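Alpha/beta hydrolase (Novosphingobium aromaticivorans, PDB 3BWX) is probably a hydrolase of the alpha/beta-hydrolase fold, and holds calcium ions in its crystals. Local coordinates at residues A[269-272]-A[273-276]; A[240-243]-A[244-247]; A[176-179]-A[180-183]; A[152-155]-A[156-159]; A[168-171]-A[172-175]. The protein carries 1 engineered substitution. One frame throughout, in Å; residues are numbered along the deposited sequence.

Interaction 1 (A[269-272]-A[273-276]); sequences LDEP and ESIA. With EDO (1,2-ethanediol), chain F; EDO (1,2-ethanediol), chain H.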
loop_
_atom_site.group_PDB
_atom_site.type_symbol
_atom_site.label_atom_id
_atom_site.label_comp_id
_atom_site.label_asym_id
_atom_site.label_seq_id
_atom_site.Cartn_x
_atom_site.Cartn_y
_atom_site.Cartn_z
ATOM N N LEU A 269 5.641 -7.342 4.136
ATOM C CA LEU A 269 4.765 -7.782 5.229
ATOM C C LEU A 269 4.654 -9.307 5.312
ATOM O O LEU A 269 3.854 -9.841 6.107
ATOM C CB LEU A 269 3.369 -7.108 5.110
ATOM C CG LEU A 269 3.399 -5.587 4.971
ATOM C CD1 LEU A 269 2.005 -5.008 4.880
ATOM C CD2 LEU A 269 4.181 -4.909 6.088
ATOM N N ASP A 270 5.422 -10.007 4.478
ATOM C CA ASP A 270 5.561 -11.484 4.574
ATOM C C ASP A 270 6.774 -11.942 5.409
ATOM O O ASP A 270 6.945 -13.131 5.672
ATOM C CB ASP A 270 5.621 -12.133 3.195
ATOM C CG ASP A 270 4.423 -11.808 2.323
ATOM O OD1 ASP A 270 3.294 -11.514 2.815
ATOM O OD2 ASP A 270 4.637 -11.844 1.113
ATOM N N GLU A 271 7.633 -10.998 5.779
ATOM C CA GLU A 271 8.721 -11.286 6.714
ATOM C C GLU A 271 8.186 -11.732 8.079
ATOM O O GLU A 271 7.219 -11.142 8.587
ATOM C CB GLU A 271 9.584 -10.038 6.968
ATOM C CG GLU A 271 10.148 -9.350 5.725
ATOM C CD GLU A 271 9.198 -8.421 4.980
ATOM O OE1 GLU A 271 8.147 -8.010 5.523
ATOM O OE2 GLU A 271 9.575 -8.081 3.827
ATOM N N PRO A 272 8.788 -12.773 8.669
ATOM C CA PRO A 272 8.304 -13.176 9.989
ATOM C C PRO A 272 8.189 -12.061 11.020
ATOM O O PRO A 272 7.194 -11.990 11.777
ATOM C CB PRO A 272 9.330 -14.200 10.444
ATOM C CG PRO A 272 9.802 -14.805 9.134
ATOM C CD PRO A 272 9.875 -13.651 8.197
ATOM N N GLU A 273 9.192 -11.190 11.044
ATOM C CA GLU A 273 9.174 -10.082 11.988
ATOM C C GLU A 273 7.994 -9.105 11.698
ATOM O O GLU A 273 7.451 -8.502 12.633
ATOM C CB GLU A 273 10.509 -9.369 11.992
ATOM C CG GLU A 273 11.587 -10.215 12.666
ATOM C CD GLU A 273 13.019 -9.901 12.277
ATOM O OE1 GLU A 273 13.283 -8.961 11.480
ATOM O OE2 GLU A 273 13.896 -10.614 12.797
ATOM N N SER A 274 7.656 -8.903 10.416
ATOM C CA SER A 274 6.547 -8.039 10.057
ATOM C C SER A 274 5.250 -8.666 10.499
ATOM O O SER A 274 4.356 -7.988 11.014
ATOM C CB SER A 274 6.485 -7.832 8.534
ATOM O OG SER A 274 7.643 -7.146 8.043
ATOM N N ILE A 275 5.086 -9.948 10.235
ATOM C CA ILE A 275 3.846 -10.682 10.588
ATOM C C ILE A 275 3.644 -10.569 12.108
ATOM O O ILE A 275 2.544 -10.251 12.593
ATOM C CB ILE A 275 3.891 -12.148 10.117
ATOM C CG1 ILE A 275 3.964 -12.204 8.586
ATOM C CG2 ILE A 275 2.721 -12.974 10.692
ATOM C CD1 ILE A 275 4.486 -13.539 8.082
ATOM N N ALA A 276 4.683 -10.901 12.849
ATOM C CA ALA A 276 4.629 -10.859 14.316
ATOM C C ALA A 276 4.310 -9.444 14.806
ATOM O O ALA A 276 3.528 -9.259 15.713
ATOM C CB ALA A 276 5.937 -11.345 14.937
HETATM C C1 EDO F . 10.314 -12.058 2.055
HETATM O O1 EDO F . 9.254 -11.097 2.014
HETATM C C2 EDO F . 10.245 -12.803 3.353
HETATM O O2 EDO F . 9.223 -13.784 3.173
HETATM C C1 EDO H . 7.360 -11.543 -1.178
HETATM O O1 EDO H . 6.620 -12.539 -0.436
HETATM C C2 EDO H . 8.548 -12.158 -1.924
HETATM O O2 EDO H . 9.469 -12.651 -0.939
#
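Glu-271 occupies the N-cap position of helix 272-282 yet turns its carboxylate to a side chain: OE1 accepts a hydrogen bond from the hydroxyl of Ser-274, with OG 2.7 Å from OE1. In the alpha/beta-hydrolase fold this helix follows strand 255-260, an outermost strand of the central sheet. CG of Glu-271 stands beside its backbone N (chi1 -54°), and a bend at chi2 (81°) folds the acid back over the loop. There OE1 also receives a weak bond from Leu-269 N at 2.9 Å, while OE2 accepts from Thr-268 N, so both carboxylate oxygens are tied to the incoming chain. Ser-274 OG meets OE1 on its anti side, well out of the carboxylate plane. The acid lies at the amino end of the helix, which is likely to favour its negative form. With an alanine at Glu-271, Ser-274 OG and Leu-269 N would probably lose their shared acceptor, and the loop would be freer to shift against the first turn. The backbone carries on the winding: Ile-275 N binds Glu-271 O at 2.9 Å, and Ala-276 N binds Pro-272 O, Pro-272 being the first helical residue. Asp-270 OD2 accepts from O1 of an ethanediol at 2.6 Å and also forms a salt bridge with Arg-184. Ile-275 lies back across the loop carbonyls, its CG1 3.4 Å from Leu-269 O and its CD1 3.5 Å from Asp-270 O.

Interaction 2 (A[240-243]-A[244-247]); sequences ILSA and QTAA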
loop_
_atom_site.group_PDB
_atom_site.type_symbol
_atom_site.label_atom_id
_atom_site.label_comp_id
_atom_site.label_asym_id
_atom_site.label_seq_id
_atom_site.Cartn_x
_atom_site.Cartn_y
_atom_site.Cartn_z
ATOM N N ILE A 240 13.169 5.961 1.435
ATOM C CA ILE A 240 11.906 6.721 1.497
ATOM C C ILE A 240 11.711 7.197 2.924
ATOM O O ILE A 240 11.388 8.340 3.170
ATOM C CB ILE A 240 10.706 5.898 0.981
ATOM C CG1 ILE A 240 10.719 5.846 -0.552
ATOM C CG2 ILE A 240 9.327 6.471 1.514
ATOM C CD1 ILE A 240 10.034 7.057 -1.251
ATOM N N LEU A 241 11.977 6.323 3.869
ATOM C CA LEU A 241 11.819 6.625 5.304
ATOM C C LEU A 241 13.191 6.478 5.958
ATOM O O LEU A 241 13.736 5.355 5.978
ATOM C CB LEU A 241 10.801 5.692 5.932
ATOM C CG LEU A 241 10.596 5.882 7.434
ATOM C CD1 LEU A 241 10.082 7.298 7.742
ATOM C CD2 LEU A 241 9.634 4.873 8.041
ATOM N N SER A 242 13.745 7.595 6.436
ATOM C CA SER A 242 15.020 7.587 7.110
ATOM C C SER A 242 14.915 7.024 8.538
ATOM O O SER A 242 13.831 7.064 9.167
ATOM C CB SER A 242 15.607 9.004 7.129
ATOM O OG SER A 242 15.014 9.820 8.136
ATOM N N ALA A 243 16.029 6.473 9.036
ATOM C CA ALA A 243 16.075 6.017 10.422
ATOM C C ALA A 243 15.758 7.143 11.404
ATOM O O ALA A 243 15.064 6.939 12.415
ATOM C CB ALA A 243 17.431 5.367 10.755
ATOM N N GLN A 244 16.243 8.339 11.081
ATOM C CA GLN A 244 16.009 9.504 11.910
ATOM C C GLN A 244 14.519 9.859 12.026
ATOM O O GLN A 244 14.008 10.094 13.118
ATOM C CB GLN A 244 16.820 10.705 11.383
ATOM C CG GLN A 244 17.156 11.662 12.491
ATOM C CD GLN A 244 17.847 12.963 12.046
ATOM O OE1 GLN A 244 18.703 12.977 11.170
ATOM N NE2 GLN A 244 17.461 14.059 12.677
ATOM N N THR A 245 13.824 9.899 10.895
ATOM C CA THR A 245 12.391 10.214 10.882
ATOM C C THR A 245 11.578 9.153 11.638
ATOM O O THR A 245 10.655 9.455 12.424
ATOM C CB THR A 245 11.892 10.331 9.423
ATOM O OG1 THR A 245 12.573 11.421 8.756
ATOM C CG2 THR A 245 10.396 10.548 9.391
ATOM N N ALA A 246 11.931 7.897 11.407
ATOM C CA ALA A 246 11.302 6.760 12.121
ATOM C C ALA A 246 11.492 6.850 13.629
ATOM O O ALA A 246 10.563 6.619 14.365
ATOM C CB ALA A 246 11.783 5.403 11.571
ATOM N N ALA A 247 12.688 7.206 14.096
ATOM C CA ALA A 247 12.913 7.357 15.554
ATOM C C ALA A 247 12.088 8.532 16.112
ATOM O O ALA A 247 11.530 8.417 17.193
ATOM C CB ALA A 247 14.388 7.516 15.884
HETATM O O HOH W 1 12.443 10.255 6.033
#
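Ser-242 and Thr-245 bring their hydroxyls together across the first turn of helix 243-250, OG lying 3.0 Å from OG1. Ser-242, the N-cap residue, holds OG between its backbone N and carbonyl carbon (chi1 79°), which swings the oxygen over the turn and to 3.0 Å from Thr-245 N as well. Thr-245 keeps OG1 beside its own backbone N (chi1 -62°); this oxygen is hydrogen-bonded to Glu-133 OE1 and accepts from a water that in turn takes Ser-242 N. The same rotation sends the methyl CG2 the other way, to Leu-241. The leucine reaches along the helix start with both branches: CD1 touches CG2 of Thr-245 at 3.7 Å, and CD2 comes within 4.2 Å of CB of Ala-246. The hydroxyl pair and the methyl contact thus use different branches of one threonine. Ala-246 N binds Ser-242 O at 3.1 Å and Ala-247 N binds Ala-243 O, opening the helical ladder, while Leu-241 O is held by Arg-234 NE. A serine at the N-cap position thus begins the helix of a beta-alpha-beta crossover, which joins parallel strands 230-235 and 255-260 of the alpha/beta-hydrolase sheet.

Interaction 3 (A[176-179]-A[180-183]); sequences TQWL and RYAK. With EDO (1,2-ethanediol), chain H.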
loop_
_atom_site.group_PDB
_atom_site.type_symbol
_atom_site.label_atom_id
_atom_site.label_comp_id
_atom_site.label_asym_id
_atom_site.label_seq_id
_atom_site.Cartn_x
_atom_site.Cartn_y
_atom_site.Cartn_z
ATOM N N THR A 176 12.628 -17.559 -6.386
ATOM C CA THR A 176 11.228 -17.809 -6.090
ATOM C C THR A 176 10.569 -16.560 -5.464
ATOM O O THR A 176 9.420 -16.259 -5.741
ATOM C CB THR A 176 10.976 -19.093 -5.261
ATOM O OG1 THR A 176 11.358 -18.920 -3.882
ATOM C CG2 THR A 176 11.720 -20.299 -5.876
ATOM N N GLN A 177 11.341 -15.848 -4.643
ATOM C CA GLN A 177 10.876 -14.603 -4.060
ATOM C C GLN A 177 10.704 -13.524 -5.146
ATOM O O GLN A 177 9.690 -12.807 -5.156
ATOM C CB GLN A 177 11.771 -14.131 -2.920
ATOM C CG GLN A 177 11.787 -15.089 -1.747
ATOM C CD GLN A 177 12.821 -14.707 -0.741
ATOM O OE1 GLN A 177 14.032 -14.951 -0.954
ATOM N NE2 GLN A 177 12.372 -14.053 0.362
ATOM N N TRP A 178 11.655 -13.373 -6.062
ATOM C CA TRP A 178 11.447 -12.437 -7.171
ATOM C C TRP A 178 10.231 -12.740 -8.063
ATOM O O TRP A 178 9.563 -11.834 -8.547
ATOM C CB TRP A 178 12.702 -12.338 -8.050
ATOM C CG TRP A 178 13.839 -11.598 -7.344
ATOM C CD1 TRP A 178 14.993 -12.126 -6.883
ATOM C CD2 TRP A 178 13.862 -10.204 -7.026
ATOM N NE1 TRP A 178 15.744 -11.151 -6.276
ATOM C CE2 TRP A 178 15.064 -9.965 -6.323
ATOM C CE3 TRP A 178 12.962 -9.160 -7.223
ATOM C CZ2 TRP A 178 15.420 -8.693 -5.850
ATOM C CZ3 TRP A 178 13.300 -7.900 -6.715
ATOM C CH2 TRP A 178 14.528 -7.685 -6.054
ATOM N N LEU A 179 9.972 -14.025 -8.314
ATOM C CA LEU A 179 8.837 -14.429 -9.144
ATOM C C LEU A 179 7.513 -14.132 -8.435
ATOM O O LEU A 179 6.560 -13.643 -9.041
ATOM C CB LEU A 179 8.943 -15.903 -9.535
ATOM C CG LEU A 179 9.942 -16.212 -10.635
ATOM C CD1 LEU A 179 10.145 -17.750 -10.666
ATOM C CD2 LEU A 179 9.548 -15.683 -11.973
ATOM N N ARG A 180 7.474 -14.435 -7.148
ATOM C CA ARG A 180 6.280 -14.162 -6.333
ATOM C C ARG A 180 5.971 -12.645 -6.360
ATOM O O ARG A 180 4.848 -12.205 -6.546
ATOM C CB ARG A 180 6.506 -14.635 -4.879
ATOM C CG ARG A 180 5.240 -14.497 -4.028
ATOM C CD ARG A 180 5.495 -14.678 -2.537
ATOM N NE ARG A 180 6.003 -15.987 -2.306
ATOM C CZ ARG A 180 7.143 -16.332 -1.693
ATOM N NH1 ARG A 180 7.979 -15.484 -1.075
ATOM N NH2 ARG A 180 7.396 -17.613 -1.623
ATOM N N TYR A 181 7.018 -11.856 -6.195
ATOM C CA TYR A 181 6.893 -10.415 -6.252
ATOM C C TYR A 181 6.430 -9.939 -7.633
ATOM O O TYR A 181 5.597 -9.023 -7.724
ATOM C CB TYR A 181 8.282 -9.864 -5.961
ATOM C CG TYR A 181 8.475 -8.362 -5.920
ATOM C CD1 TYR A 181 8.029 -7.630 -4.842
ATOM C CD2 TYR A 181 9.189 -7.713 -6.905
ATOM C CE1 TYR A 181 8.252 -6.268 -4.767
ATOM C CE2 TYR A 181 9.420 -6.357 -6.847
ATOM C CZ TYR A 181 8.951 -5.643 -5.762
ATOM O OH TYR A 181 9.173 -4.273 -5.668
ATOM N N ALA A 182 7.027 -10.481 -8.709
ATOM C CA ALA A 182 6.730 -10.093 -10.094
ATOM C C ALA A 182 5.227 -10.268 -10.318
ATOM O O ALA A 182 4.582 -9.371 -10.901
ATOM C CB ALA A 182 7.562 -10.899 -11.132
ATOM N N LYS A 183 4.678 -11.426 -9.902
ATOM C CA LYS A 183 3.275 -11.700 -10.203
ATOM C C LYS A 183 2.362 -10.789 -9.418
ATOM O O LYS A 183 1.211 -10.573 -9.810
ATOM C CB LYS A 183 2.951 -13.196 -9.986
ATOM C CG LYS A 183 3.668 -14.065 -11.007
ATOM C CD LYS A 183 3.057 -15.441 -11.146
ATOM C CE LYS A 183 1.864 -15.393 -12.084
ATOM N NZ LYS A 183 1.172 -16.713 -12.195
HETATM C C1 EDO H . 7.360 -11.543 -1.178
HETATM O O1 EDO H . 6.620 -12.539 -0.436
HETATM C C2 EDO H . 8.548 -12.158 -1.924
HETATM O O2 EDO H . 9.469 -12.651 -0.939
HETATM O O HOH W 2 9.884 -18.455 -1.770
#
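Trp-178 turns the edge of its six-membered ring toward the face of Tyr-181, one helical turn on. In this offset edge-to-face pair the centroids are 5.8 Å apart and the planes stand at 85°, and CE3 of Trp-178 reaches to 4.1 Å from CD2 of Tyr-181. The two side chains lie side by side and point the same way, although CG is beside the backbone N in the tryptophan and opposite it in the tyrosine (chi1 -179°). Trp-173 meets both rings edge-to-face. Polar contacts mark another side of the helix. A bend at chi3 (-61°) takes the guanidinium of Arg-180 back toward the first turn, where a water accepts from NH2 at 2.6 Å and donates to Thr-176 OG1, also at 2.6 Å. Ethanediol bridges more loosely, with weak bonds from Arg-180 NH1 to O1 and from Gln-177 NE2 to O2. Gln-177 OE1 accepts from Asp-174 N, and Thr-176 OG1 is bonded to Asp-174 OD1. Four backbone bonds, such as Ala-182 N to Trp-178 O at 2.9 Å, give regular alpha-helical pairing. The result is an amphipathic helix, consistent with the cap that many alpha/beta hydrolases insert into the core fold, here after strand 122-128.

Interaction 4 (A[152-155]-A[156-159]); sequences FETW and MHAA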
loop_
_atom_site.group_PDB
_atom_site.type_symbol
_atom_site.label_atom_id
_atom_site.label_comp_id
_atom_site.label_asym_id
_atom_site.label_seq_id
_atom_site.Cartn_x
_atom_site.Cartn_y
_atom_site.Cartn_z
ATOM N N PHE A 152 7.572 -7.748 -21.073
ATOM C CA PHE A 152 8.389 -8.967 -21.220
ATOM C C PHE A 152 7.651 -10.104 -21.841
ATOM O O PHE A 152 6.427 -10.168 -21.699
ATOM C CB PHE A 152 8.892 -9.392 -19.849
ATOM C CG PHE A 152 9.607 -8.291 -19.138
ATOM C CD1 PHE A 152 10.953 -8.072 -19.358
ATOM C CD2 PHE A 152 8.931 -7.425 -18.315
ATOM C CE1 PHE A 152 11.612 -7.011 -18.747
ATOM C CE2 PHE A 152 9.579 -6.350 -17.716
ATOM C CZ PHE A 152 10.922 -6.158 -17.938
ATOM N N GLU A 153 8.389 -11.008 -22.496
ATOM C CA GLU A 153 7.787 -12.230 -23.047
ATOM C C GLU A 153 7.568 -13.274 -21.987
ATOM O O GLU A 153 6.630 -14.048 -22.086
ATOM C CB GLU A 153 8.607 -12.835 -24.214
ATOM C CG GLU A 153 7.842 -13.990 -24.953
ATOM C CD GLU A 153 8.322 -14.301 -26.370
ATOM O OE1 GLU A 153 9.298 -15.081 -26.483
ATOM O OE2 GLU A 153 7.686 -13.824 -27.380
ATOM N N THR A 154 8.467 -13.329 -20.997
ATOM C CA THR A 154 8.420 -14.384 -19.980
ATOM C C THR A 154 8.520 -13.851 -18.576
ATOM O O THR A 154 9.102 -12.760 -18.336
ATOM C CB THR A 154 9.575 -15.374 -20.204
ATOM O OG1 THR A 154 10.855 -14.851 -19.766
ATOM C CG2 THR A 154 9.678 -15.728 -21.666
ATOM N N TRP A 155 8.004 -14.638 -17.622
ATOM C CA TRP A 155 8.088 -14.274 -16.212
ATOM C C TRP A 155 9.537 -14.222 -15.704
ATOM O O TRP A 155 9.878 -13.412 -14.830
ATOM C CB TRP A 155 7.245 -15.222 -15.368
ATOM C CG TRP A 155 5.789 -14.860 -15.437
ATOM C CD1 TRP A 155 4.813 -15.558 -16.078
ATOM C CD2 TRP A 155 5.148 -13.694 -14.881
ATOM N NE1 TRP A 155 3.611 -14.904 -15.966
ATOM C CE2 TRP A 155 3.788 -13.770 -15.214
ATOM C CE3 TRP A 155 5.607 -12.594 -14.155
ATOM C CZ2 TRP A 155 2.874 -12.788 -14.855
ATOM C CZ3 TRP A 155 4.700 -11.619 -13.776
ATOM C CH2 TRP A 155 3.337 -11.728 -14.134
HETATM N N MSE A 156 10.378 -15.089 -16.248
HETATM C CA MSE A 156 11.755 -15.107 -15.806
HETATM C C MSE A 156 12.433 -13.809 -16.224
HETATM O O MSE A 156 13.178 -13.235 -15.446
HETATM C CB MSE A 156 12.496 -16.261 -16.406
HETATM C CG MSE A 156 13.891 -16.380 -15.883
HETATM SE SE MSE A 156 13.962 -16.816 -13.925
HETATM C CE MSE A 156 12.482 -17.810 -13.886
ATOM N N HIS A 157 12.230 -13.392 -17.471
ATOM C CA HIS A 157 12.793 -12.132 -17.939
ATOM C C HIS A 157 12.272 -10.968 -17.094
ATOM O O HIS A 157 13.031 -10.081 -16.734
ATOM C CB HIS A 157 12.519 -11.935 -19.448
ATOM C CG HIS A 157 13.363 -12.805 -20.317
ATOM N ND1 HIS A 157 13.163 -12.936 -21.675
ATOM C CD2 HIS A 157 14.438 -13.567 -20.020
ATOM C CE1 HIS A 157 14.071 -13.758 -22.168
ATOM N NE2 HIS A 157 14.860 -14.151 -21.186
ATOM N N ALA A 158 10.987 -10.947 -16.798
ATOM C CA ALA A 158 10.429 -9.918 -15.919
ATOM C C ALA A 158 11.073 -9.899 -14.540
ATOM O O ALA A 158 11.438 -8.861 -14.020
ATOM C CB ALA A 158 8.911 -10.039 -15.800
ATOM N N ALA A 159 11.193 -11.077 -13.925
ATOM C CA ALA A 159 11.791 -11.209 -12.629
ATOM C C ALA A 159 13.216 -10.685 -12.622
ATOM O O ALA A 159 13.621 -9.982 -11.685
ATOM C CB ALA A 159 11.780 -12.708 -12.231
#
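The face of the Phe-152 ring meets Ala-158 where helix 155-166 begins, a helix of the cap-like region of this alpha/beta-hydrolase fold, with Thr-154 as its N-cap. CB of Phe-152 lies 4.0 Å from Ala-158 N, and CG sits 3.7 Å from Ala-158 CA. Beyond CG the ring divides: CD2 touches CB of Ala-158 at 3.6 Å, whereas CD1 and CE1 both lie 3.9 Å from His-157 O. CE2 passes 4.1 Å from Ala-158 CA, and the tip CZ lies beyond, with no atom of 156-159 within 4.2 Å. That CA stands over the ring face, a CH-pi contact only 14° off the ring normal. With an alanine in place of Phe-152, the first turn would probably lose this flat support, and a gap would be likely to open between strand 151-152 and Ala-158. Met-186 of strand 186-188 packs on both Phe-152 and Ala-158. Trp-155 leaves the helix on another side, toward Ala-182 and Lys-183 of helix 175-185. Main-chain bonds from Ala-158 N to Thr-154 O and from Ala-159 N to Trp-155 O start the helix. Thr-154 places OG1 between its backbone N and carbonyl carbon (chi1 76°), where it accepts the capping bond from His-157 N at 3.0 Å. The same OG1 hangs over one face of the His-157 ring, 3.3 Å from CG.

Interaction 5 (A[168-171]-A[172-175]); sequences DVYP and DWDI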
loop_
_atom_site.group_PDB
_atom_site.type_symbol
_atom_site.label_atom_id
_atom_site.label_comp_id
_atom_site.label_asym_id
_atom_site.label_seq_id
_atom_site.Cartn_x
_atom_site.Cartn_y
_atom_site.Cartn_z
ATOM N N ASP A 168 19.067 -4.085 -4.758
ATOM C CA ASP A 168 19.593 -3.361 -3.588
ATOM C C ASP A 168 18.588 -3.300 -2.441
ATOM O O ASP A 168 18.996 -3.199 -1.292
ATOM C CB ASP A 168 20.038 -1.935 -3.919
ATOM C CG ASP A 168 19.039 -1.162 -4.745
ATOM O OD1 ASP A 168 18.134 -1.752 -5.389
ATOM O OD2 ASP A 168 19.168 0.079 -4.761
ATOM N N VAL A 169 17.294 -3.325 -2.777
ATOM C CA VAL A 169 16.199 -3.269 -1.810
ATOM C C VAL A 169 16.049 -4.626 -1.126
ATOM O O VAL A 169 15.727 -4.703 0.058
ATOM C CB VAL A 169 14.843 -2.855 -2.514
ATOM C CG1 VAL A 169 13.661 -2.821 -1.553
ATOM C CG2 VAL A 169 14.966 -1.496 -3.301
ATOM N N TYR A 170 16.216 -5.693 -1.904
ATOM C CA TYR A 170 16.000 -7.051 -1.406
ATOM C C TYR A 170 17.192 -7.920 -1.802
ATOM O O TYR A 170 17.083 -8.828 -2.627
ATOM C CB TYR A 170 14.703 -7.654 -1.949
ATOM C CG TYR A 170 13.449 -6.790 -1.787
ATOM C CD1 TYR A 170 12.888 -6.563 -0.514
ATOM C CD2 TYR A 170 12.790 -6.247 -2.916
ATOM C CE1 TYR A 170 11.750 -5.817 -0.368
ATOM C CE2 TYR A 170 11.651 -5.489 -2.770
ATOM C CZ TYR A 170 11.125 -5.281 -1.487
ATOM O OH TYR A 170 9.960 -4.562 -1.353
ATOM N N PRO A 171 18.358 -7.625 -1.227
ATOM C CA PRO A 171 19.558 -8.334 -1.656
ATOM C C PRO A 171 19.635 -9.806 -1.336
ATOM O O PRO A 171 20.445 -10.508 -1.969
ATOM C CB PRO A 171 20.680 -7.589 -0.923
ATOM C CG PRO A 171 20.014 -7.029 0.283
ATOM C CD PRO A 171 18.659 -6.611 -0.203
ATOM N N ASP A 172 18.833 -10.300 -0.409
ATOM C CA ASP A 172 18.942 -11.698 0.020
ATOM C C ASP A 172 17.905 -12.586 -0.616
ATOM O O ASP A 172 17.906 -13.778 -0.374
ATOM C CB ASP A 172 18.880 -11.834 1.543
ATOM C CG ASP A 172 20.029 -11.134 2.218
ATOM O OD1 ASP A 172 21.098 -10.974 1.569
ATOM O OD2 ASP A 172 19.822 -10.661 3.354
ATOM N N TRP A 173 17.001 -12.010 -1.403
ATOM C CA TRP A 173 15.983 -12.821 -2.060
ATOM C C TRP A 173 16.515 -13.828 -3.079
ATOM O O TRP A 173 17.469 -13.551 -3.823
ATOM C CB TRP A 173 14.979 -11.962 -2.782
ATOM C CG TRP A 173 13.970 -11.263 -1.897
ATOM C CD1 TRP A 173 13.955 -11.160 -0.532
ATOM C CD2 TRP A 173 12.852 -10.507 -2.371
ATOM N NE1 TRP A 173 12.894 -10.364 -0.133
ATOM C CE2 TRP A 173 12.186 -9.975 -1.236
ATOM C CE3 TRP A 173 12.358 -10.225 -3.638
ATOM C CZ2 TRP A 173 11.051 -9.171 -1.336
ATOM C CZ3 TRP A 173 11.196 -9.428 -3.744
ATOM C CH2 TRP A 173 10.567 -8.914 -2.572
ATOM N N ASP A 174 15.832 -14.956 -3.130
ATOM C CA ASP A 174 16.097 -15.979 -4.128
ATOM C C ASP A 174 15.076 -15.808 -5.284
ATOM O O ASP A 174 14.184 -14.930 -5.250
ATOM C CB ASP A 174 16.085 -17.397 -3.497
ATOM C CG ASP A 174 14.719 -17.803 -2.947
ATOM O OD1 ASP A 174 13.705 -17.602 -3.651
ATOM O OD2 ASP A 174 14.661 -18.348 -1.818
ATOM N N ILE A 175 15.214 -16.635 -6.321
ATOM C CA ILE A 175 14.431 -16.447 -7.547
ATOM C C ILE A 175 12.959 -16.665 -7.316
ATOM O O ILE A 175 12.130 -16.054 -7.968
ATOM C CB ILE A 175 14.968 -17.304 -8.748
ATOM C CG1 ILE A 175 14.304 -16.859 -10.079
ATOM C CG2 ILE A 175 14.800 -18.793 -8.449
ATOM C CD1 ILE A 175 14.515 -15.381 -10.447
HETATM O O HOH W 3 18.124 -10.590 -4.459
#
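Tyr-170 lays its ring flat over the six-membered ring of Trp-173, an offset stack with centroids 3.8 Å apart and planes only 8° from parallel. The closest atoms are CD1 of Tyr-170 and CZ2 of Trp-173, at 3.3 Å. The overlap runs back to the root of the tyrosine: its CB stands over the centre of the five-membered ring, 12° off the normal, in a CH-pi contact. Both residues keep CG beside the backbone N, and the two side chains lie alongside, pointing the same way. CG1 of Val-169 closes the opposite face of the tyrosine, which is thus sandwiched. Beneath the rings the chain makes a type I beta turn from Tyr-170 to Trp-173, within the loop that links helices 155-166 and 175-185 of the cap-like region of this alpha/beta hydrolase; Pro-171 and Asp-172 form its corner. The closing bond, from Trp-173 N to Tyr-170 O at 3.4 Å, is weak, but a water spans the mouth, donating to Tyr-170 O at 2.7 Å and to Trp-173 O at 3.1 Å. Asp-172 OD1 forms a salt bridge with Arg-262, outside the turn. Tyr-170 OH reaches past the stack to a hydrogen bond with Ala-266 O.

Overall arrangement
Interactions 3, 4 and 5 share the cap-like region and touch one another: segment 168-175 leads from helix 155-166 into helix 175-185, Leu-179 packs on Trp-155, and Met-156 SE on Ile-175. Interactions 1 and 2 start the helices after and before strand 255-260 in the chain. These two lack aromatic pairs and rely on carboxylate and hydroxyl contacts; 3 and 5 hold ring pairs, and 4 a CH-pi contact beside its hydroxyl cap. All five mix buried and exposed residues; centre to centre, interaction 4 lies farthest from the chain's middle, about 24 Å, against about 15 Å for interaction 1. N-cap residues differ: glutamate in 1, serine in 2, threonine in 4, aspartate (Asp-174) in 5.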